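Local coordinates for NUDIX hydrolase (Nitrosomonas europaea, PDB 2B0V), which probably hydrolyses phosphate anhydride bonds of nucleoside di- and triphosphates and perhaps thiamine diphosphate, using magnesium, as a member of the NudJ group of Nudix hydrolases, at residues Asn8-Val14 with Tyr84-Ser90; Leu57-Ser63 with Arg100-Ile106; Pro66-Thr70 with Lys140-Ile146. All coordinates share one frame; numbering follows the deposited sequence. Where two conformers were deposited one is given.

Contact 1: Asn8-Val14 with Tyr84-Ser90; sequences NVTVAAV and YLRFTFS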
loop_
_atom_site.group_PDB
_atom_site.type_symbol
_atom_site.label_atom_id
_atom_site.label_comp_id
_atom_site.label_asym_id
_atom_site.label_seq_id
_atom_site.Cartn_x
_atom_site.Cartn_y
_atom_site.Cartn_z
ATOM N N ASN A 8 1.084 10.011 11.698
ATOM C CA ASN A 8 1.588 10.098 10.319
ATOM C C ASN A 8 0.589 9.506 9.345
ATOM O O ASN A 8 0.194 8.354 9.494
ATOM C CB ASN A 8 2.917 9.404 10.191
ATOM C CG ASN A 8 3.994 10.105 10.991
ATOM O OD1 ASN A 8 4.645 11.013 10.484
ATOM N ND2 ASN A 8 4.116 9.754 12.262
ATOM N N VAL A 9 0.227 10.257 8.317
ATOM C CA VAL A 9 -0.760 9.761 7.348
ATOM C C VAL A 9 -0.041 9.015 6.242
ATOM O O VAL A 9 0.932 9.520 5.639
ATOM C CB VAL A 9 -1.601 10.914 6.785
ATOM C CG1 VAL A 9 -2.547 10.393 5.682
ATOM C CG2 VAL A 9 -2.393 11.573 7.945
ATOM N N THR A 10 -0.490 7.792 6.016
ATOM C CA THR A 10 0.164 6.938 5.029
ATOM C C THR A 10 -0.936 6.410 4.113
ATOM O O THR A 10 -2.147 6.475 4.425
ATOM C CB THR A 10 0.888 5.711 5.652
ATOM O OG1 THR A 10 -0.066 4.937 6.391
ATOM C CG2 THR A 10 2.018 6.189 6.610
ATOM N N VAL A 11 -0.500 5.805 3.020
ATOM C CA VAL A 11 -1.436 5.207 2.055
ATOM C C VAL A 11 -0.909 3.825 1.654
ATOM O O VAL A 11 0.293 3.565 1.749
ATOM C CB VAL A 11 -1.572 6.067 0.789
ATOM C CG1 VAL A 11 -2.222 7.393 1.130
ATOM C CG2 VAL A 11 -0.177 6.253 0.124
ATOM N N ALA A 12 -1.810 2.951 1.222
ATOM C CA ALA A 12 -1.418 1.627 0.782
ATOM C C ALA A 12 -2.420 1.127 -0.232
ATOM O O ALA A 12 -3.579 1.521 -0.194
ATOM C CB ALA A 12 -1.369 0.686 1.980
ATOM N N ALA A 13 -1.972 0.282 -1.162
ATOM C CA ALA A 13 -2.818 -0.226 -2.231
ATOM C C ALA A 13 -2.932 -1.719 -2.175
ATOM O O ALA A 13 -1.895 -2.418 -2.136
ATOM C CB ALA A 13 -2.212 0.182 -3.611
ATOM N N VAL A 14 -4.183 -2.202 -2.200
ATOM C CA VAL A 14 -4.498 -3.602 -2.373
ATOM C C VAL A 14 -4.805 -3.806 -3.842
ATOM O O VAL A 14 -5.820 -3.302 -4.349
ATOM C CB VAL A 14 -5.680 -4.070 -1.469
ATOM C CG1 VAL A 14 -6.048 -5.532 -1.771
ATOM C CG2 VAL A 14 -5.305 -3.919 0.022
ATOM N N TYR A 84 0.254 5.837 13.175
ATOM C CA TYR A 84 -0.007 5.953 11.760
ATOM C C TYR A 84 -1.502 5.941 11.514
ATOM O O TYR A 84 -2.250 5.332 12.284
ATOM C CB TYR A 84 0.581 4.744 11.014
ATOM C CG TYR A 84 2.075 4.668 11.046
ATOM C CD1 TYR A 84 2.848 5.372 10.110
ATOM C CD2 TYR A 84 2.726 3.900 12.011
ATOM C CE1 TYR A 84 4.260 5.301 10.143
ATOM C CE2 TYR A 84 4.135 3.820 12.047
ATOM C CZ TYR A 84 4.877 4.519 11.118
ATOM O OH TYR A 84 6.252 4.437 11.177
ATOM N N LEU A 85 -1.895 6.633 10.451
ATOM C CA LEU A 85 -3.238 6.544 9.926
ATOM C C LEU A 85 -3.104 6.132 8.451
ATOM O O LEU A 85 -2.725 6.955 7.596
ATOM C CB LEU A 85 -3.927 7.916 10.070
ATOM C CG LEU A 85 -5.411 7.944 9.789
ATOM C CD1 LEU A 85 -6.238 7.053 10.741
ATOM C CD2 LEU A 85 -5.873 9.415 9.898
ATOM N N ARG A 86 -3.408 4.854 8.171
ATOM C CA ARG A 86 -3.156 4.280 6.865
ATOM C C ARG A 86 -4.441 4.203 6.082
ATOM O O ARG A 86 -5.341 3.429 6.436
ATOM C CB ARG A 86 -2.599 2.854 6.985
ATOM C CG ARG A 86 -2.473 2.129 5.616
ATOM C CD ARG A 86 -2.112 0.609 5.822
ATOM N NE ARG A 86 -0.705 0.365 5.482
ATOM C CZ ARG A 86 -0.207 -0.718 4.888
ATOM N NH1 ARG A 86 -0.962 -1.736 4.527
ATOM N NH2 ARG A 86 1.091 -0.752 4.611
ATOM N N PHE A 87 -4.539 5.009 5.019
ATOM C CA PHE A 87 -5.704 4.921 4.107
ATOM C C PHE A 87 -5.396 3.897 3.058
ATOM O O PHE A 87 -4.434 4.083 2.330
ATOM C CB PHE A 87 -5.891 6.248 3.397
ATOM C CG PHE A 87 -6.434 7.342 4.302
ATOM C CD1 PHE A 87 -7.785 7.730 4.214
ATOM C CD2 PHE A 87 -5.583 7.971 5.241
ATOM C CE1 PHE A 87 -8.296 8.742 5.071
ATOM C CE2 PHE A 87 -6.080 8.990 6.110
ATOM C CZ PHE A 87 -7.432 9.370 6.024
ATOM N N THR A 88 -6.248 2.862 2.954
ATOM C CA THR A 88 -5.938 1.726 2.056
ATOM C C THR A 88 -6.986 1.740 0.960
ATOM O O THR A 88 -8.181 1.873 1.238
ATOM C CB THR A 88 -6.017 0.417 2.840
ATOM O OG1 THR A 88 -5.148 0.515 3.977
ATOM C CG2 THR A 88 -5.569 -0.708 1.965
ATOM N N PHE A 89 -6.517 1.603 -0.279
ATOM C CA PHE A 89 -7.408 1.615 -1.447
ATOM C C PHE A 89 -7.235 0.352 -2.246
ATOM O O PHE A 89 -6.124 -0.212 -2.279
ATOM C CB PHE A 89 -7.053 2.800 -2.360
ATOM C CG PHE A 89 -7.219 4.108 -1.672
ATOM C CD1 PHE A 89 -8.427 4.783 -1.753
ATOM C CD2 PHE A 89 -6.149 4.666 -0.946
ATOM C CE1 PHE A 89 -8.582 6.012 -1.094
ATOM C CE2 PHE A 89 -6.287 5.867 -0.307
ATOM C CZ PHE A 89 -7.498 6.543 -0.375
ATOM N N SER A 90 -8.284 -0.060 -2.966
ATOM C CA SER A 90 -8.135 -1.117 -3.971
ATOM C C SER A 90 -8.329 -0.500 -5.359
ATOM O O SER A 90 -9.067 0.499 -5.534
ATOM C CB SER A 90 -9.164 -2.239 -3.719
ATOM O OG SER A 90 -9.072 -3.227 -4.717
HETATM O O HOH W 1 1.415 2.330 6.237
#

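Contact 2: Leu57-Ser63 with Arg100-Ile106; sequences LEETGHS and RKLDTGI. With EDO (1,2-ethanediol), chain D.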
loop_
_atom_site.group_PDB
_atom_site.type_symbol
_atom_site.label_atom_id
_atom_site.label_comp_id
_atom_site.label_asym_id
_atom_site.label_seq_id
_atom_site.Cartn_x
_atom_site.Cartn_y
_atom_site.Cartn_z
ATOM N N LEU A 57 3.137 3.593 -8.334
ATOM C CA LEU A 57 4.093 3.801 -9.419
ATOM C C LEU A 57 5.549 3.794 -8.947
ATOM O O LEU A 57 6.415 3.136 -9.592
ATOM C CB LEU A 57 3.727 5.098 -10.153
ATOM C CG LEU A 57 4.640 5.535 -11.285
ATOM C CD1 LEU A 57 4.615 4.492 -12.400
ATOM C CD2 LEU A 57 4.242 6.896 -11.804
ATOM N N GLU A 58 5.834 4.527 -7.859
ATOM C CA GLU A 58 7.217 4.691 -7.397
ATOM C C GLU A 58 7.830 3.407 -6.859
ATOM O O GLU A 58 9.065 3.218 -6.941
ATOM C CB GLU A 58 7.324 5.782 -6.338
ATOM C CG GLU A 58 6.999 7.136 -6.957
ATOM C CD GLU A 58 7.125 8.331 -6.011
ATOM O OE1 GLU A 58 7.068 8.125 -4.784
ATOM O OE2 GLU A 58 7.253 9.473 -6.546
ATOM N N GLU A 59 6.981 2.546 -6.307
ATOM C CA GLU A 59 7.449 1.298 -5.651
ATOM C C GLU A 59 7.377 0.062 -6.556
ATOM O O GLU A 59 8.037 -0.944 -6.273
ATOM C CB GLU A 59 6.703 1.056 -4.334
ATOM C CG GLU A 59 6.939 2.132 -3.311
ATOM C CD GLU A 59 6.755 1.601 -1.888
ATOM O OE1 GLU A 59 5.904 0.698 -1.690
ATOM O OE2 GLU A 59 7.463 2.088 -0.976
ATOM N N THR A 60 6.518 0.095 -7.582
ATOM C CA THR A 60 6.310 -1.080 -8.427
ATOM C C THR A 60 6.512 -0.890 -9.922
ATOM O O THR A 60 6.573 -1.892 -10.649
ATOM C CB THR A 60 4.914 -1.703 -8.251
ATOM O OG1 THR A 60 3.943 -0.917 -8.960
ATOM C CG2 THR A 60 4.537 -1.811 -6.799
ATOM N N GLY A 61 6.562 0.360 -10.383
ATOM C CA GLY A 61 6.661 0.636 -11.826
ATOM C C GLY A 61 5.371 0.387 -12.594
ATOM O O GLY A 61 5.319 0.500 -13.814
ATOM N N HIS A 62 4.291 0.109 -11.869
ATOM C CA HIS A 62 2.960 0.016 -12.464
ATOM C C HIS A 62 2.139 1.293 -12.195
ATOM O O HIS A 62 2.177 1.807 -11.093
ATOM C CB HIS A 62 2.207 -1.128 -11.779
ATOM C CG HIS A 62 2.768 -2.486 -12.026
ATOM N ND1 HIS A 62 3.965 -2.926 -11.490
ATOM C CD2 HIS A 62 2.289 -3.513 -12.769
ATOM C CE1 HIS A 62 4.190 -4.165 -11.900
ATOM N NE2 HIS A 62 3.166 -4.554 -12.634
ATOM N N SER A 63 1.378 1.751 -13.162
ATOM C CA SER A 63 0.443 2.855 -12.899
ATOM C C SER A 63 -0.868 2.299 -12.310
ATOM O O SER A 63 -1.350 1.231 -12.687
ATOM C CB SER A 63 0.196 3.657 -14.191
ATOM O OG SER A 63 -0.311 2.805 -15.186
ATOM N N ARG A 100 11.097 1.778 -15.556
ATOM C CA ARG A 100 10.745 2.758 -14.513
ATOM C C ARG A 100 11.565 2.449 -13.269
ATOM O O ARG A 100 11.666 1.289 -12.837
ATOM C CB ARG A 100 9.234 2.751 -14.230
ATOM C CG ARG A 100 8.374 3.314 -15.414
ATOM C CD ARG A 100 6.819 3.183 -15.213
ATOM N NE ARG A 100 6.041 3.370 -16.467
ATOM C CZ ARG A 100 4.801 2.901 -16.699
ATOM N NH1 ARG A 100 4.135 2.193 -15.781
ATOM N NH2 ARG A 100 4.217 3.132 -17.882
ATOM N N LYS A 101 12.199 3.475 -12.711
ATOM C CA LYS A 101 13.031 3.290 -11.530
ATOM C C LYS A 101 12.162 3.067 -10.298
ATOM O O LYS A 101 11.183 3.789 -10.081
ATOM C CB LYS A 101 13.938 4.498 -11.313
ATOM C CG LYS A 101 15.358 4.112 -10.931
ATOM C CD LYS A 101 16.029 3.309 -12.047
ATOM C CE LYS A 101 16.492 4.187 -13.201
ATOM N NZ LYS A 101 16.774 3.394 -14.436
ATOM N N LEU A 102 12.519 2.052 -9.521
ATOM C CA LEU A 102 11.792 1.769 -8.269
ATOM C C LEU A 102 12.521 2.483 -7.142
ATOM O O LEU A 102 13.761 2.643 -7.192
ATOM C CB LEU A 102 11.671 0.261 -7.983
ATOM C CG LEU A 102 11.121 -0.671 -9.064
ATOM C CD1 LEU A 102 10.820 -2.068 -8.520
ATOM C CD2 LEU A 102 9.913 -0.072 -9.734
ATOM N N ASP A 103 11.775 2.898 -6.118
ATOM C CA ASP A 103 12.409 3.565 -4.971
ATOM C C ASP A 103 13.538 2.720 -4.450
ATOM O O ASP A 103 13.459 1.478 -4.444
ATOM C CB ASP A 103 11.410 3.710 -3.818
ATOM C CG ASP A 103 10.423 4.794 -4.037
ATOM O OD1 ASP A 103 10.561 5.562 -4.999
ATOM O OD2 ASP A 103 9.481 4.870 -3.213
ATOM N N THR A 104 14.575 3.397 -3.960
ATOM C CA THR A 104 15.647 2.706 -3.266
ATOM C C THR A 104 15.029 2.055 -2.049
ATOM O O THR A 104 14.174 2.657 -1.379
ATOM C CB THR A 104 16.774 3.680 -2.866
ATOM O OG1 THR A 104 17.222 4.362 -4.028
ATOM C CG2 THR A 104 17.959 2.936 -2.277
ATOM N N GLY A 105 15.413 0.807 -1.819
ATOM C CA GLY A 105 14.874 0.041 -0.671
ATOM C C GLY A 105 13.908 -1.039 -1.129
ATOM O O GLY A 105 13.621 -1.988 -0.371
ATOM N N ILE A 106 13.388 -0.897 -2.342
ATOM C CA ILE A 106 12.539 -1.926 -2.943
ATOM C C ILE A 106 13.445 -3.006 -3.546
ATOM O O ILE A 106 14.268 -2.734 -4.434
ATOM C CB ILE A 106 11.548 -1.364 -4.030
ATOM C CG1 ILE A 106 10.596 -0.288 -3.465
ATOM C CG2 ILE A 106 10.726 -2.475 -4.657
ATOM C CD1 ILE A 106 9.737 -0.801 -2.312
HETATM C C1 EDO D . 7.116 2.357 1.592
HETATM O O1 EDO D . 6.475 1.706 2.735
HETATM C C2 EDO D . 7.457 3.855 1.756
HETATM O O2 EDO D . 7.525 4.612 0.504
HETATM O O HOH W 2 8.421 4.111 -11.251
HETATM O O HOH W 3 9.598 3.722 -0.782
#

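Contact 3: Pro66-Thr70 with Lys140-Ile146; sequences PEVLT and KRYPLDI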
loop_
_atom_site.group_PDB
_atom_site.type_symbol
_atom_site.label_atom_id
_atom_site.label_comp_id
_atom_site.label_asym_id
_atom_site.label_seq_id
_atom_site.Cartn_x
_atom_site.Cartn_y
_atom_site.Cartn_z
ATOM N N PRO A 66 -7.177 3.947 -8.901
ATOM C CA PRO A 66 -7.923 3.631 -7.674
ATOM C C PRO A 66 -9.399 3.463 -7.972
ATOM O O PRO A 66 -9.963 4.153 -8.874
ATOM C CB PRO A 66 -7.662 4.837 -6.735
ATOM C CG PRO A 66 -6.507 5.584 -7.388
ATOM C CD PRO A 66 -6.607 5.309 -8.886
ATOM N N GLU A 67 -10.017 2.528 -7.264
ATOM C CA GLU A 67 -11.447 2.259 -7.475
ATOM C C GLU A 67 -12.303 2.499 -6.217
ATOM O O GLU A 67 -13.405 3.024 -6.309
ATOM C CB GLU A 67 -11.633 0.846 -7.987
ATOM C CG GLU A 67 -10.931 0.637 -9.366
ATOM C CD GLU A 67 -11.058 -0.783 -9.890
ATOM O OE1 GLU A 67 -10.686 -1.744 -9.185
ATOM O OE2 GLU A 67 -11.510 -0.937 -11.039
ATOM N N VAL A 68 -11.820 1.992 -5.070
ATOM C CA VAL A 68 -12.520 2.074 -3.761
ATOM C C VAL A 68 -11.535 2.270 -2.623
ATOM O O VAL A 68 -10.342 1.926 -2.753
ATOM C CB VAL A 68 -13.331 0.791 -3.436
ATOM C CG1 VAL A 68 -14.497 0.595 -4.411
ATOM C CG2 VAL A 68 -12.442 -0.469 -3.363
ATOM N N LEU A 69 -12.070 2.786 -1.514
ATOM C CA LEU A 69 -11.390 2.761 -0.225
ATOM C C LEU A 69 -11.750 1.425 0.408
ATOM O O LEU A 69 -12.931 1.009 0.369
ATOM C CB LEU A 69 -11.937 3.895 0.628
ATOM C CG LEU A 69 -11.348 4.064 2.005
ATOM C CD1 LEU A 69 -9.924 4.633 1.858
ATOM C CD2 LEU A 69 -12.302 5.033 2.751
ATOM N N THR A 70 -10.768 0.761 1.002
ATOM C CA THR A 70 -11.065 -0.502 1.677
ATOM C C THR A 70 -11.016 -0.408 3.197
ATOM O O THR A 70 -11.643 -1.241 3.873
ATOM C CB THR A 70 -10.149 -1.657 1.226
ATOM O OG1 THR A 70 -8.782 -1.290 1.456
ATOM C CG2 THR A 70 -10.356 -1.950 -0.257
ATOM N N LYS A 140 -15.045 -5.481 1.910
ATOM C CA LYS A 140 -15.025 -4.092 2.360
ATOM C C LYS A 140 -14.623 -3.168 1.202
ATOM O O LYS A 140 -13.465 -3.165 0.732
ATOM C CB LYS A 140 -14.143 -3.890 3.605
ATOM C CG LYS A 140 -14.619 -4.657 4.861
ATOM C CD LYS A 140 -16.102 -4.412 5.199
ATOM C CE LYS A 140 -16.509 -5.078 6.519
ATOM N NZ LYS A 140 -17.792 -4.542 7.139
ATOM N N ARG A 141 -15.609 -2.424 0.713
ATOM C CA ARG A 141 -15.424 -1.532 -0.408
ATOM C C ARG A 141 -16.219 -0.290 -0.088
ATOM O O ARG A 141 -17.428 -0.382 0.104
ATOM C CB ARG A 141 -15.980 -2.127 -1.719
ATOM C CG ARG A 141 -15.639 -3.570 -2.071
ATOM C CD ARG A 141 -14.308 -3.656 -2.777
ATOM N NE ARG A 141 -14.056 -5.021 -3.231
ATOM C CZ ARG A 141 -13.569 -5.980 -2.450
ATOM N NH1 ARG A 141 -13.253 -5.702 -1.188
ATOM N NH2 ARG A 141 -13.379 -7.210 -2.943
ATOM N N TYR A 142 -15.562 0.871 -0.075
ATOM C CA TYR A 142 -16.255 2.133 0.223
ATOM C C TYR A 142 -15.918 3.140 -0.870
ATOM O O TYR A 142 -14.847 3.037 -1.499
ATOM C CB TYR A 142 -15.788 2.645 1.575
ATOM C CG TYR A 142 -15.953 1.601 2.664
ATOM C CD1 TYR A 142 -17.216 1.357 3.241
ATOM C CD2 TYR A 142 -14.847 0.862 3.128
ATOM C CE1 TYR A 142 -17.374 0.407 4.252
ATOM C CE2 TYR A 142 -14.993 -0.101 4.168
ATOM C CZ TYR A 142 -16.276 -0.305 4.712
ATOM O OH TYR A 142 -16.465 -1.222 5.719
ATOM N N PRO A 143 -16.845 4.076 -1.161
ATOM C CA PRO A 143 -16.648 5.002 -2.282
ATOM C C PRO A 143 -15.468 5.925 -2.084
ATOM O O PRO A 143 -15.245 6.402 -0.961
ATOM C CB PRO A 143 -17.963 5.806 -2.316
ATOM C CG PRO A 143 -18.963 4.914 -1.627
ATOM C CD PRO A 143 -18.175 4.252 -0.524
ATOM N N LEU A 144 -14.736 6.180 -3.159
ATOM C CA LEU A 144 -13.598 7.135 -3.079
ATOM C C LEU A 144 -14.035 8.530 -2.612
ATOM O O LEU A 144 -13.254 9.265 -1.962
ATOM C CB LEU A 144 -12.930 7.296 -4.433
ATOM C CG LEU A 144 -12.308 5.978 -4.917
ATOM C CD1 LEU A 144 -11.869 6.149 -6.370
ATOM C CD2 LEU A 144 -11.123 5.541 -4.010
ATOM N N ASP A 145 -15.265 8.882 -2.952
ATOM C CA ASP A 145 -15.728 10.243 -2.665
ATOM C C ASP A 145 -16.147 10.490 -1.207
ATOM O O ASP A 145 -16.653 11.577 -0.868
ATOM C CB ASP A 145 -16.709 10.738 -3.743
ATOM C CG ASP A 145 -18.074 10.191 -3.588
ATOM O OD1 ASP A 145 -18.262 9.212 -2.846
ATOM O OD2 ASP A 145 -19.000 10.779 -4.215
ATOM N N ILE A 146 -15.898 9.500 -0.335
ATOM C CA ILE A 146 -15.833 9.779 1.095
ATOM C C ILE A 146 -14.831 10.918 1.361
ATOM O O ILE A 146 -15.056 11.779 2.258
ATOM C CB ILE A 146 -15.409 8.525 1.892
ATOM C CG1 ILE A 146 -16.582 7.569 1.952
ATOM C CG2 ILE A 146 -15.088 8.933 3.324
ATOM C CD1 ILE A 146 -16.272 6.174 2.489
HETATM O O HOH W 4 -15.557 4.580 -5.514
#

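Contact 1: Asn8-Val14 with Tyr84-Ser90
The guanidinium of R86 lies flat against A12. The CB of A12 stands over the centre of one face, 3.4 Å from R86 CZ. At the edge, in the plane, R86 NE donates to water 1, which also bonds to T10 OG1 at 3.0 Å. The bend at chi3 of R86 (-106°) brings the group over A12. Its other two nitrogens are taken: NH1 by Q37 and NH2 by N36. Bonds at NE, NH1 and NH2, to water 1, Q37 and N36, should hold the group's rotation.

Two aromatic rings of the second strand meet the first strand in different ways. The F87 ring has the carbonyl O of T10 at its edge, in plane, and V9 CG1 lies 3.8 Å from F87 CE2. The Y84 ring receives T10 CG2 at CD1, 3.7 Å away, with N8 CB close by. T10 itself is turned so that OG1 sits between its backbone N and carbonyl carbon (chi1 58°). This lays OG1 against R86, 3.3 Å from R86 CB.

Between these two layers of side chains the strands run parallel, N8 beside Y84 through V14 beside S90. Six backbone bonds join them. The bond from V14 N to F89 O is 2.8 Å, and that from A12 N to F87 O is longer and more bent (3.1 Å, 145° at the hydrogen).

This parallel pair lies deep in the mixed sheet of the Nudix fold, with a helix on either face. V11, A13, F87 and F89 turn toward helix 48-60. V14, R86, T88 and S90 meet helix 128-137. Strand 39-41 bonds to the far edge of strand 8-17, while strand 62-77 flanks strand 82-96.

Contact 2: Leu57-Ser63 with Arg100-Ile106
R100, E59 and E58 bury the most surface here, where the end of helix 48-60 meets the loop before strand 106-113. R100 reaches out with its chain extended from CG to NE. Its NH1 donates to G61 O at 2.9 Å, from above the carbonyl plane and with a bent approach (141° at the hydrogen). NH1 also bonds to S95. The R100 stem crosses L57 at about a right angle, with R100 CD 3.8 Å from L57 CD1.

E59 lies across I106, and I106 CD1 comes within 3.9 Å of E59 CD. The backbone O of E59 is buried with no polar partner in the model. Methyls border it instead: I106 CG2 at 3.5 Å and L102 CD1. The carboxylates of E59 and D103 stand nearly perpendicular, and water 3 donates to both. Ethanediol, probably from the crystallisation liquor, lies beside E59, but the closest approach is doubtful.

E58 grips the loop through its backbone: D103 N donates to E58 O at 2.9 Å. The E58 carboxylate forms a salt bridge with R54.

Residues 40-61 fit the Nudix box, several of whose glutamates bind magnesium in related enzymes. G61 ends the helix with positive phi, and L102 CD2 packs 3.4 Å from G61 N. Behind the contact, E59 and T60 rest on V24 of strand 20-26, I106 touches E26, and S63 bonds to strand 82-96.

Contact 3: Pro66-Thr70 with Lys140-Ile146
L69 and Y142 form an antiparallel hydrogen-bonded pair beside a classic beta bulge, in which E67 and V68 both face S90. Here a short, weakly bonded strand at about 142-143 pairs with strand 62-77 of the Nudix sheet. Y142 N donates to L69 O at 2.7 Å, and L69 N returns a bond to Y142 O at 2.8 Å. The first comes nearly along the C=O axis. Both are somewhat bent, at 147° and 149° at the hydrogen.

The tight part lies round this pair and L144. The L144 side chain folds back over the bulge: CG stands 3.4 Å from E67 O, while CD2 packs 3.6 Å from V68 C. With CG anti to its carbonyl carbon (chi1 -63°), the leucine end approaches strand 62-77. It continues inward to F89 of strand 82-96 and I49 of helix 48-60. Beside this packing, water 4 joins the two backbones, donating to E67 O and accepting from L144 N. L69 is buried too and touches F89. V68 CB sits close on Y142 O.

The solvent side is looser. R141 and K140 are exposed. R141 bends at chi2 and lays CD 3.7 Å from V68 CG2. Its guanidinium then turns to Y136 of helix 128-137, with a cation-pi contact and a bond from NH1 to Y136 O. E67 has its CB turned away from 140-146, and its OE2 bonds Q92. I146 makes only a light touch: its side chain crosses that of L69 at about a right angle, and I146 CD1 meets L69 CD2 at 4.1 Å.

At the other end of the pair, the Y142 ring meets T70 edge-on: T70 O lies in the ring plane, 3.6 Å from Y142 CE2.

Overall arrangement
From the N terminus, strand 8-17 pairs with strand 82-96, and contact 1 closes the long span between them. Helix 48-60 and strand 62-77 fall inside it. Contact 2 starts within the span and ends beyond it, tying the helix end to the loop at 100-106. Contact 3 also starts within it and brings the C-terminal segment 140-146 back to strand 62-77. Every pair of contacts crosses; none nests. Contacts 1 and 3 touch where strands 62-77 and 82-96 pair: T70 N lies 2.8 Å from T88 O, a probable hydrogen bond. Contacts 2 and 3 lie on opposite sides of the chain's centre, their own centres about 23 Å apart.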